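Local atomic coordinates of glycoside hydrolase YxiA (Bacillus licheniformis, PDB entry 3LV4), a protein that probably hydrolyses O-glycosidic bonds in the breakdown of L-arabinan, as a calcium-binding glycoside hydrolase of family 43. Residues 22-27 and 36-41; 273-278 and 437-442; 303-308 and 323-328; 335-340 and 414-419. All coordinates share one frame; numbering follows the deposited sequence.

Interaction 1 of 4, residues 22-27 and 36-41. With ACT (acetate ion), chain F.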
# COMPACT_ATOMS: atom_id res chain seq x y z
N ASN A 22 -21.97 -1.84 -4.72
CA ASN A 22 -23.00 -1.24 -5.55
C ASN A 22 -22.43 -0.68 -6.86
O ASN A 22 -22.98 0.26 -7.42
CB ASN A 22 -23.71 -0.11 -4.79
CG ASN A 22 -24.11 -0.52 -3.37
OD1 ASN A 22 -24.83 -1.50 -3.19
ND2 ASN A 22 -23.64 0.24 -2.38
N GLY A 23 -21.31 -1.25 -7.31
CA GLY A 23 -20.66 -0.78 -8.52
C GLY A 23 -19.86 0.51 -8.38
O GLY A 23 -19.43 1.11 -9.37
N THR A 24 -19.64 0.94 -7.14
CA THR A 24 -18.92 2.18 -6.86
C THR A 24 -17.72 1.87 -5.98
O THR A 24 -17.81 1.07 -5.06
CB THR A 24 -19.83 3.19 -6.13
OG1 THR A 24 -20.92 3.56 -6.99
CG2 THR A 24 -19.05 4.44 -5.72
N TYR A 25 -16.58 2.50 -6.28
CA TYR A 25 -15.38 2.33 -5.47
C TYR A 25 -15.37 3.37 -4.36
O TYR A 25 -15.61 4.55 -4.62
CB TYR A 25 -14.12 2.49 -6.31
CG TYR A 25 -13.95 1.46 -7.40
CD1 TYR A 25 -13.40 0.21 -7.12
CD2 TYR A 25 -14.32 1.73 -8.71
CE1 TYR A 25 -13.25 -0.74 -8.11
CE2 TYR A 25 -14.17 0.79 -9.70
CZ TYR A 25 -13.63 -0.45 -9.40
OH TYR A 25 -13.48 -1.39 -10.38
N TYR A 26 -15.07 2.93 -3.15
CA TYR A 26 -14.90 3.83 -2.01
C TYR A 26 -13.50 3.71 -1.46
O TYR A 26 -12.91 2.63 -1.48
CB TYR A 26 -15.90 3.47 -0.91
CG TYR A 26 -17.32 3.81 -1.27
CD1 TYR A 26 -18.11 2.92 -1.99
CD2 TYR A 26 -17.88 5.03 -0.89
CE1 TYR A 26 -19.42 3.23 -2.33
CE2 TYR A 26 -19.18 5.35 -1.23
CZ TYR A 26 -19.95 4.46 -1.94
OH TYR A 26 -21.24 4.79 -2.27
N VAL A 27 -12.95 4.82 -0.98
CA VAL A 27 -11.76 4.76 -0.14
C VAL A 27 -12.06 5.36 1.22
O VAL A 27 -12.69 6.43 1.33
CB VAL A 27 -10.51 5.45 -0.77
CG1 VAL A 27 -9.94 4.58 -1.89
CG2 VAL A 27 -10.84 6.87 -1.24
N LYS A 36 -15.37 8.60 -3.25
CA LYS A 36 -15.91 7.55 -4.09
C LYS A 36 -15.74 7.88 -5.57
O LYS A 36 -15.59 9.05 -5.94
CB LYS A 36 -17.38 7.29 -3.77
CG LYS A 36 -18.28 8.50 -4.00
CD LYS A 36 -19.75 8.13 -3.85
CE LYS A 36 -20.63 9.36 -3.74
NZ LYS A 36 -22.08 9.00 -3.52
N SER A 37 -15.77 6.85 -6.40
CA SER A 37 -15.69 7.04 -7.85
C SER A 37 -16.22 5.79 -8.52
O SER A 37 -16.25 4.72 -7.91
CB SER A 37 -14.25 7.28 -8.30
OG SER A 37 -13.47 6.10 -8.14
N THR A 38 -16.63 5.91 -9.78
CA THR A 38 -17.00 4.72 -10.53
C THR A 38 -15.89 4.30 -11.49
O THR A 38 -15.95 3.20 -12.05
CB THR A 38 -18.28 4.93 -11.34
OG1 THR A 38 -18.15 6.09 -12.16
CG2 THR A 38 -19.49 5.09 -10.41
N ASP A 39 -14.89 5.15 -11.69
CA ASP A 39 -13.87 4.88 -12.70
C ASP A 39 -12.43 4.86 -12.18
O ASP A 39 -11.50 4.66 -12.95
CB ASP A 39 -13.99 5.87 -13.87
CG ASP A 39 -13.78 7.31 -13.45
OD1 ASP A 39 -13.46 7.56 -12.26
OD2 ASP A 39 -13.94 8.21 -14.30
N LEU A 40 -12.25 5.09 -10.88
CA LEU A 40 -10.93 5.16 -10.26
C LEU A 40 -10.11 6.36 -10.74
O LEU A 40 -8.91 6.44 -10.51
CB LEU A 40 -10.13 3.86 -10.48
CG LEU A 40 -10.69 2.60 -9.81
CD1 LEU A 40 -9.86 1.38 -10.17
CD2 LEU A 40 -10.79 2.76 -8.29
N MSE A 41 -10.78 7.31 -11.41
CA MSE A 41 -10.10 8.49 -11.94
C MSE A 41 -10.77 9.77 -11.46
O MSE A 41 -10.10 10.74 -11.14
CB MSE A 41 -10.09 8.46 -13.47
CG MSE A 41 -9.42 7.24 -14.04
SE MSE A 41 -9.86 7.06 -15.93
CE MSE A 41 -9.03 8.71 -16.58
C ACT F . -13.19 0.24 -13.52
O ACT F . -13.76 -0.70 -12.92
OXT ACT F . -12.05 0.56 -13.10
CH3 ACT F . -13.84 0.95 -14.66
O HOH W 1 -17.52 1.09 -11.55
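Y25 packs its ring against L40 within the hairpin of strands 24-29 and 33-37, the two inner strands of a four-stranded antiparallel sheet that fits one blade of the family 43 propeller. Y25 and S37 form a hydrogen-bonded pair: Y25 N donates to S37 O at 2.8 Å, and S37 N donates to Y25 O at 2.9 Å. The tight part is the Y25 ring. L40 crosses it at about a right angle and sets methyl CD2 over one face, 3.8 Å from the ring centroid and 20° off the normal. T38 O and oxygen O of an acetate, probably from the crystallisation liquor, lie at the ring edge, in its plane. Beyond the strand, S37 OG accepts from L40 N at 3.2 Å, an ST motif that accompanies the turn carrying L40 to the ring. F295 adds an edge-to-face contact with Y25. On the other face of the sheet, K36 CB sits 4.0 Å from the Y26 ring centroid; K36 NZ and Y26 OH both go on to E114. The solvent side is looser: T38 CG2 stays 4.0 Å from T24 OG1, and one water donates to both G23 O and T38 O, bridging the two backbones where the strands part. An alanine at Y25 would probably open a gap under L40 CD2 and leave the acetate without its phenol donor. The phenol thus offers an apolar face to L40 while its OH donates to acetate O at 2.6 Å, a short bond consistent with a charged carboxylate acceptor.

Interaction 2 of 4, residues 273-278 and 437-442; sequences KLMGNF and AVWGSS
A buried aromatic cluster at the seam between the catalytic domain and the C-terminal lipocalin-like domain gathers M275, F278 and W439. The indole of W439 enters edge first. Its CZ3 stands over one face of F278, 3.5 Å from F278 CZ, in a T-shaped pair whose planes meet at 72°. M275 makes a Met-aromatic contact with the same indole: SE of this selenomethionine lies 3.7 Å from W439 CH2, at the edge of the six-membered ring. M275 CG is anti to its backbone N (chi1 176°), which carries the chain out to the indole before it bends at chi3. H362 adds a further edge-to-face contact to W439. The strands 273-275 and 437-442 run 27° from parallel, 7.2 Å apart at their axes, too far for direct strand pairing, and waters span the interval. One water donates to K273 O and accepts from A437 N, both at 2.7 Å. A second lies in the indole plane, taking the hydrogen of W439 NE1 at 3.1 Å and donating to L274 O at 2.8 Å. The two sides are thus joined by apolar ring and selenium packing at one end and by water-mediated bonds at the other, which give partners to the indole N-H, A437 N and the carbonyls of K273 and L274.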
# COMPACT_ATOMS: atom_id res chain seq x y z
N LYS A 273 10.83 -3.56 -2.89
CA LYS A 273 10.43 -2.15 -2.90
C LYS A 273 9.85 -1.79 -4.26
O LYS A 273 10.54 -1.89 -5.28
CB LYS A 273 11.62 -1.25 -2.56
CG LYS A 273 11.34 0.24 -2.71
CD LYS A 273 12.59 1.06 -2.37
CE LYS A 273 12.37 2.57 -2.53
NZ LYS A 273 13.66 3.32 -2.38
N LEU A 274 8.60 -1.35 -4.27
CA LEU A 274 7.89 -1.13 -5.54
C LEU A 274 8.00 0.28 -6.07
O LEU A 274 7.88 0.51 -7.28
CB LEU A 274 6.41 -1.48 -5.39
CG LEU A 274 6.14 -2.95 -5.08
CD1 LEU A 274 4.64 -3.19 -4.91
CD2 LEU A 274 6.74 -3.82 -6.19
N MSE A 275 8.21 1.24 -5.17
CA MSE A 275 8.14 2.65 -5.55
C MSE A 275 8.65 3.54 -4.42
O MSE A 275 8.25 3.37 -3.27
CB MSE A 275 6.68 3.02 -5.89
CG MSE A 275 6.45 4.49 -6.22
SE MSE A 275 4.54 4.85 -6.61
CE MSE A 275 3.72 3.78 -5.19
N GLY A 276 9.55 4.47 -4.77
CA GLY A 276 9.96 5.53 -3.86
C GLY A 276 9.71 6.91 -4.46
O GLY A 276 8.89 7.04 -5.37
N ASN A 277 10.41 7.92 -3.97
CA ASN A 277 10.25 9.29 -4.45
C ASN A 277 10.90 9.44 -5.82
O ASN A 277 12.02 8.97 -6.03
CB ASN A 277 10.93 10.29 -3.51
CG ASN A 277 10.39 10.25 -2.09
OD1 ASN A 277 9.45 9.53 -1.77
ND2 ASN A 277 11.00 11.06 -1.22
N PHE A 278 10.23 10.11 -6.76
CA PHE A 278 10.75 10.20 -8.12
C PHE A 278 10.15 11.36 -8.87
O PHE A 278 9.11 11.90 -8.48
CB PHE A 278 10.41 8.93 -8.89
CG PHE A 278 8.96 8.82 -9.24
CD1 PHE A 278 8.48 9.36 -10.42
CD2 PHE A 278 8.06 8.22 -8.36
CE1 PHE A 278 7.13 9.29 -10.73
CE2 PHE A 278 6.71 8.14 -8.67
CZ PHE A 278 6.24 8.68 -9.85
N ALA A 437 13.09 -1.78 -8.05
CA ALA A 437 12.25 -1.54 -9.22
C ALA A 437 12.87 -0.55 -10.19
O ALA A 437 13.46 0.45 -9.78
CB ALA A 437 10.89 -1.02 -8.78
N VAL A 438 12.70 -0.81 -11.48
CA VAL A 438 13.03 0.17 -12.51
C VAL A 438 11.78 0.50 -13.32
O VAL A 438 10.98 -0.39 -13.63
CB VAL A 438 14.18 -0.30 -13.43
CG1 VAL A 438 15.45 -0.51 -12.61
CG2 VAL A 438 13.80 -1.58 -14.17
N TRP A 439 11.60 1.78 -13.65
CA TRP A 439 10.48 2.22 -14.47
C TRP A 439 11.03 2.94 -15.68
O TRP A 439 11.98 3.72 -15.57
CB TRP A 439 9.64 3.26 -13.74
CG TRP A 439 8.77 2.77 -12.63
CD1 TRP A 439 8.62 1.47 -12.20
CD2 TRP A 439 7.90 3.57 -11.84
NE1 TRP A 439 7.70 1.43 -11.16
CE2 TRP A 439 7.25 2.70 -10.93
CE3 TRP A 439 7.62 4.94 -11.79
CZ2 TRP A 439 6.33 3.17 -9.99
CZ3 TRP A 439 6.71 5.40 -10.86
CH2 TRP A 439 6.07 4.52 -9.97
N GLY A 440 10.41 2.72 -16.83
CA GLY A 440 10.76 3.46 -18.03
C GLY A 440 9.52 4.12 -18.59
O GLY A 440 8.42 3.54 -18.56
N SER A 441 9.68 5.34 -19.09
CA SER A 441 8.59 6.03 -19.77
C SER A 441 9.17 6.67 -21.03
O SER A 441 10.15 7.41 -20.95
CB SER A 441 7.95 7.09 -18.87
OG SER A 441 6.77 7.62 -19.43
N SER A 442 8.59 6.36 -22.18
CA SER A 442 9.23 6.67 -23.45
C SER A 442 9.25 8.16 -23.77
O SER A 442 8.32 8.90 -23.39
CB SER A 442 8.55 5.93 -24.61
OG SER A 442 7.23 6.41 -24.80
O HOH W 2 12.58 -0.19 -5.94
O HOH W 3 7.04 -1.05 -9.39

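Interaction 3 of 4, residues 303-308 and 323-328; sequences SYLIFH and HQLLMN
F307 and H323 meet obliquely near one end of an antiparallel hairpin, strands 303-310 and 319-327, in the four-stranded sheet that fits the last propeller blade. F307 carries CG between its backbone N and carbonyl carbon, the crowded position (chi1 56°), and this swings the ring back toward the neighbouring strand. Its CZ edge comes 3.5 Å from H323 CD2, the two planes inclined at 51°. Both ring nitrogens of H323 find partners beyond the hairpin: ND1 bonds to A336 O and NE2 to Y286 OH, fixing the imidazole's rotation in a buried place. A leucine in place of H323 would probably leave A336 O and Y286 OH without these mates and lose the flat neighbour of F307. On the same face of the sheet as H323, L325 turns its branch onto L305, CG standing 3.9 Å from L305 CB, while its CD1 rests 3.8 Å from Y304 C. L305 and H323 form a regular hydrogen-bonded pair: L305 N donates to H323 O at 2.7 Å, and H323 N donates back to L305 O at 2.9 Å. Further along, L325 N donates to S303 O at 2.9 Å, from 51° out of the carbonyl plane. Beside this bond a water accepts from S303 N at 3.0 Å and donates to L325 O at 2.7 Å.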
# COMPACT_ATOMS: atom_id res chain seq x y z
N SER A 303 -5.59 -5.56 -11.77
CA SER A 303 -5.32 -5.21 -10.37
C SER A 303 -4.90 -3.74 -10.27
O SER A 303 -4.36 -3.17 -11.23
CB SER A 303 -4.20 -6.10 -9.79
OG SER A 303 -4.60 -7.45 -9.68
N TYR A 304 -5.12 -3.14 -9.11
CA TYR A 304 -4.85 -1.73 -8.89
C TYR A 304 -4.23 -1.49 -7.53
O TYR A 304 -4.61 -2.10 -6.53
CB TYR A 304 -6.14 -0.92 -8.96
CG TYR A 304 -6.91 -1.07 -10.25
CD1 TYR A 304 -6.63 -0.26 -11.34
CD2 TYR A 304 -7.92 -2.02 -10.37
CE1 TYR A 304 -7.34 -0.39 -12.52
CE2 TYR A 304 -8.63 -2.16 -11.55
CZ TYR A 304 -8.34 -1.34 -12.62
OH TYR A 304 -9.05 -1.46 -13.79
N LEU A 305 -3.27 -0.57 -7.50
CA LEU A 305 -2.66 -0.10 -6.27
C LEU A 305 -3.26 1.25 -5.97
O LEU A 305 -3.24 2.15 -6.81
CB LEU A 305 -1.15 0.04 -6.48
CG LEU A 305 -0.30 0.32 -5.24
CD1 LEU A 305 -0.17 -0.94 -4.38
CD2 LEU A 305 1.08 0.81 -5.65
N ILE A 306 -3.83 1.40 -4.77
CA ILE A 306 -4.44 2.66 -4.35
C ILE A 306 -3.67 3.18 -3.15
O ILE A 306 -3.48 2.46 -2.18
CB ILE A 306 -5.92 2.48 -3.96
CG1 ILE A 306 -6.72 1.91 -5.14
CG2 ILE A 306 -6.54 3.81 -3.46
CD1 ILE A 306 -6.83 0.39 -5.13
N PHE A 307 -3.23 4.43 -3.21
CA PHE A 307 -2.35 4.97 -2.18
C PHE A 307 -2.48 6.48 -2.10
O PHE A 307 -3.12 7.10 -2.95
CB PHE A 307 -0.89 4.55 -2.45
CG PHE A 307 -0.38 4.95 -3.81
CD1 PHE A 307 -0.72 4.21 -4.94
CD2 PHE A 307 0.44 6.06 -3.97
CE1 PHE A 307 -0.25 4.57 -6.21
CE2 PHE A 307 0.92 6.43 -5.23
CZ PHE A 307 0.58 5.69 -6.35
N HIS A 308 -1.91 7.09 -1.07
CA HIS A 308 -1.81 8.54 -1.07
C HIS A 308 -0.38 8.91 -1.40
O HIS A 308 0.53 8.08 -1.30
CB HIS A 308 -2.24 9.18 0.25
CG HIS A 308 -1.34 8.87 1.40
ND1 HIS A 308 -0.06 9.38 1.50
CD2 HIS A 308 -1.52 8.09 2.49
CE1 HIS A 308 0.50 8.93 2.61
NE2 HIS A 308 -0.36 8.15 3.23
N HIS A 323 -2.64 3.37 -9.40
CA HIS A 323 -1.82 2.82 -10.49
C HIS A 323 -2.17 1.37 -10.74
O HIS A 323 -2.32 0.59 -9.80
CB HIS A 323 -0.32 2.91 -10.19
CG HIS A 323 0.23 4.31 -10.23
ND1 HIS A 323 1.41 4.62 -10.88
CD2 HIS A 323 -0.23 5.47 -9.71
CE1 HIS A 323 1.65 5.92 -10.74
NE2 HIS A 323 0.67 6.45 -10.04
N GLN A 324 -2.27 1.00 -12.01
CA GLN A 324 -2.48 -0.39 -12.37
C GLN A 324 -1.29 -1.24 -11.92
O GLN A 324 -0.14 -0.81 -12.02
CB GLN A 324 -2.70 -0.52 -13.87
CG GLN A 324 -3.08 -1.91 -14.30
CD GLN A 324 -3.72 -1.96 -15.68
OE1 GLN A 324 -3.80 -0.95 -16.41
NE2 GLN A 324 -4.19 -3.13 -16.04
N LEU A 325 -1.58 -2.43 -11.40
CA LEU A 325 -0.55 -3.41 -11.07
C LEU A 325 -0.48 -4.47 -12.16
O LEU A 325 -1.50 -5.03 -12.56
CB LEU A 325 -0.86 -4.09 -9.73
CG LEU A 325 -0.68 -3.27 -8.45
CD1 LEU A 325 -1.40 -3.94 -7.27
CD2 LEU A 325 0.80 -3.07 -8.14
N LEU A 326 0.74 -4.76 -12.62
CA LEU A 326 0.96 -5.77 -13.63
C LEU A 326 1.69 -6.93 -12.96
O LEU A 326 2.17 -6.79 -11.84
CB LEU A 326 1.80 -5.19 -14.78
CG LEU A 326 1.30 -3.83 -15.28
CD1 LEU A 326 2.25 -3.20 -16.28
CD2 LEU A 326 -0.11 -3.94 -15.87
N MSE A 327 1.74 -8.08 -13.61
CA MSE A 327 2.37 -9.26 -13.00
C MSE A 327 3.52 -9.75 -13.86
O MSE A 327 3.33 -10.10 -15.03
CB MSE A 327 1.34 -10.37 -12.81
CG MSE A 327 1.82 -11.52 -11.95
SE MSE A 327 2.08 -11.01 -10.06
CE MSE A 327 0.22 -11.05 -9.42
N ASN A 328 4.72 -9.79 -13.29
CA ASN A 328 5.88 -10.20 -14.07
C ASN A 328 5.97 -11.72 -14.15
O ASN A 328 5.18 -12.42 -13.50
CB ASN A 328 7.18 -9.54 -13.58
CG ASN A 328 7.78 -10.20 -12.34
OD1 ASN A 328 7.30 -11.22 -11.84
ND2 ASN A 328 8.86 -9.59 -11.84
O HOH W 4 -3.76 -5.09 -14.12

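Interaction 4 of 4, residues 335-340 and 414-419; sequences VAPHRY and LRQWDA
The imidazole of H338 has D418 CB over one face, toward the rim, with the carboxylate plane turned 32° from the ring; the ring of F280 also meets it, at an inclined angle. D418 OD1 comes 3.7 Å from H338 CE1. H338 NE2 bonds to S441 OG on strand 437-442. The W417 ring has a water at its edge, in plane. The amide of Q416, its plane 43° from the imidazole, carries most of the contact. OE1 accepts from H338 N at 2.8 Å, and NE2 donates to H338 O at 2.9 Å, from above the carbonyl plane, so a single side chain grips both polar backbone atoms of one residue. Q416 holds CG anti to its carbonyl carbon (chi1 -67°) and its chain extended, which spans the interval between strand and loop. The amide also packs on the preceding residues: OE1 is 3.3 Å from P337 CD, and NE2 is 3.5 Å from A336 CB, whose methyl also touches L414 CD2. Two waters extend the join, one from R339 O to W417 N, the other between R339 O and W417 O. This is a linker docked by hydrogen bonds from a side-chain amide: the irregular chain leaving strand 333-335 is pinned along strand 407-418 of the C-terminal lipocalin-like domain.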
# COMPACT_ATOMS: atom_id res chain seq x y z
N VAL A 335 4.44 -2.04 -10.51
CA VAL A 335 3.56 -0.88 -10.60
C VAL A 335 3.77 -0.16 -11.94
O VAL A 335 4.89 0.19 -12.30
CB VAL A 335 3.82 0.11 -9.43
CG1 VAL A 335 2.80 1.25 -9.43
CG2 VAL A 335 3.80 -0.64 -8.11
N ALA A 336 2.68 0.05 -12.68
CA ALA A 336 2.76 0.87 -13.89
C ALA A 336 3.25 2.26 -13.50
O ALA A 336 2.84 2.79 -12.47
CB ALA A 336 1.38 0.96 -14.55
N PRO A 337 4.16 2.85 -14.29
CA PRO A 337 4.76 4.13 -13.86
C PRO A 337 3.79 5.31 -13.77
O PRO A 337 4.02 6.22 -12.97
CB PRO A 337 5.83 4.39 -14.92
CG PRO A 337 6.16 3.02 -15.49
CD PRO A 337 4.83 2.29 -15.48
N HIS A 338 2.73 5.32 -14.57
CA HIS A 338 1.76 6.42 -14.55
C HIS A 338 0.41 6.03 -13.96
O HIS A 338 0.02 4.87 -14.00
CB HIS A 338 1.57 6.99 -15.95
CG HIS A 338 2.83 7.51 -16.55
ND1 HIS A 338 3.49 8.60 -16.04
CD2 HIS A 338 3.56 7.07 -17.60
CE1 HIS A 338 4.58 8.83 -16.76
NE2 HIS A 338 4.65 7.91 -17.71
N ARG A 339 -0.31 7.03 -13.43
CA ARG A 339 -1.60 6.77 -12.81
C ARG A 339 -2.59 6.18 -13.82
O ARG A 339 -2.47 6.40 -15.04
CB ARG A 339 -2.17 8.06 -12.19
CG ARG A 339 -2.61 9.10 -13.21
CD ARG A 339 -2.83 10.47 -12.60
NE ARG A 339 -3.81 10.47 -11.52
CZ ARG A 339 -4.32 11.59 -10.99
NH1 ARG A 339 -3.93 12.77 -11.45
NH2 ARG A 339 -5.21 11.52 -10.01
N TYR A 340 -3.57 5.44 -13.31
CA TYR A 340 -4.54 4.74 -14.14
C TYR A 340 -5.43 5.68 -14.95
O TYR A 340 -6.04 6.59 -14.39
CB TYR A 340 -5.41 3.83 -13.27
CG TYR A 340 -6.43 3.04 -14.06
CD1 TYR A 340 -6.03 2.12 -15.02
CD2 TYR A 340 -7.79 3.21 -13.84
CE1 TYR A 340 -6.95 1.39 -15.74
CE2 TYR A 340 -8.72 2.49 -14.56
CZ TYR A 340 -8.29 1.57 -15.50
OH TYR A 340 -9.21 0.85 -16.23
N LEU A 414 3.65 -1.45 -20.98
CA LEU A 414 2.27 -0.98 -20.97
C LEU A 414 2.18 0.41 -21.59
O LEU A 414 2.91 1.32 -21.18
CB LEU A 414 1.75 -0.92 -19.53
CG LEU A 414 0.30 -0.46 -19.35
CD1 LEU A 414 -0.67 -1.48 -20.01
CD2 LEU A 414 -0.04 -0.24 -17.88
N ARG A 415 1.29 0.59 -22.56
CA ARG A 415 1.03 1.93 -23.08
C ARG A 415 0.17 2.70 -22.08
O ARG A 415 -0.85 2.19 -21.61
CB ARG A 415 0.32 1.88 -24.43
CG ARG A 415 1.14 1.30 -25.55
CD ARG A 415 0.38 1.43 -26.87
NE ARG A 415 1.12 0.86 -28.00
CZ ARG A 415 1.20 -0.44 -28.27
NH1 ARG A 415 0.60 -1.32 -27.47
NH2 ARG A 415 1.89 -0.87 -29.32
N GLN A 416 0.57 3.93 -21.78
CA GLN A 416 -0.09 4.71 -20.76
C GLN A 416 -0.27 6.15 -21.19
O GLN A 416 0.36 6.62 -22.13
CB GLN A 416 0.75 4.72 -19.48
CG GLN A 416 0.84 3.38 -18.80
CD GLN A 416 1.10 3.56 -17.32
OE1 GLN A 416 2.24 3.79 -16.90
NE2 GLN A 416 0.05 3.48 -16.53
N TRP A 417 -1.14 6.85 -20.46
CA TRP A 417 -1.28 8.29 -20.58
C TRP A 417 -0.29 8.99 -19.66
O TRP A 417 -0.24 8.72 -18.46
CB TRP A 417 -2.70 8.68 -20.20
CG TRP A 417 -2.99 10.14 -20.23
CD1 TRP A 417 -3.13 10.98 -19.16
CD2 TRP A 417 -3.19 10.94 -21.39
NE1 TRP A 417 -3.40 12.26 -19.59
CE2 TRP A 417 -3.45 12.26 -20.96
CE3 TRP A 417 -3.18 10.68 -22.77
CZ2 TRP A 417 -3.69 13.30 -21.84
CZ3 TRP A 417 -3.42 11.71 -23.64
CH2 TRP A 417 -3.67 13.01 -23.17
N ASP A 418 0.51 9.90 -20.21
CA ASP A 418 1.39 10.74 -19.39
C ASP A 418 0.70 12.07 -19.18
O ASP A 418 0.50 12.83 -20.13
CB ASP A 418 2.74 10.95 -20.07
CG ASP A 418 3.60 11.98 -19.36
OD1 ASP A 418 3.52 12.08 -18.12
OD2 ASP A 418 4.35 12.70 -20.04
N ALA A 419 0.34 12.36 -17.94
CA ALA A 419 -0.47 13.53 -17.62
C ALA A 419 0.32 14.83 -17.51
O ALA A 419 -0.21 15.84 -17.06
CB ALA A 419 -1.28 13.29 -16.35
O HOH W 5 -2.20 5.66 -17.91
O HOH W 6 -2.05 8.99 -16.50

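Overall arrangement
From the N terminus, interaction 1 closes a short hairpin loop in the first four-stranded sheet. Interaction 2 opens at 273-278 and closes only at 437-442, enclosing most of the C-terminal region. Nested inside that long loop are interaction 3, another hairpin, and then interaction 4, which brings 414-419 back to 335-340; these two run in series, and none of the four cross. Interactions 1 and 3 touch through L40 with Y304 and V27 with I306, joining the first and last sheets of the catalytic fold. The backbone bond between Q324 and A336, and the packing of W439 on P337 O, make interaction 4 a bridge from that last sheet to the lipocalin-like domain, alongside interaction 2.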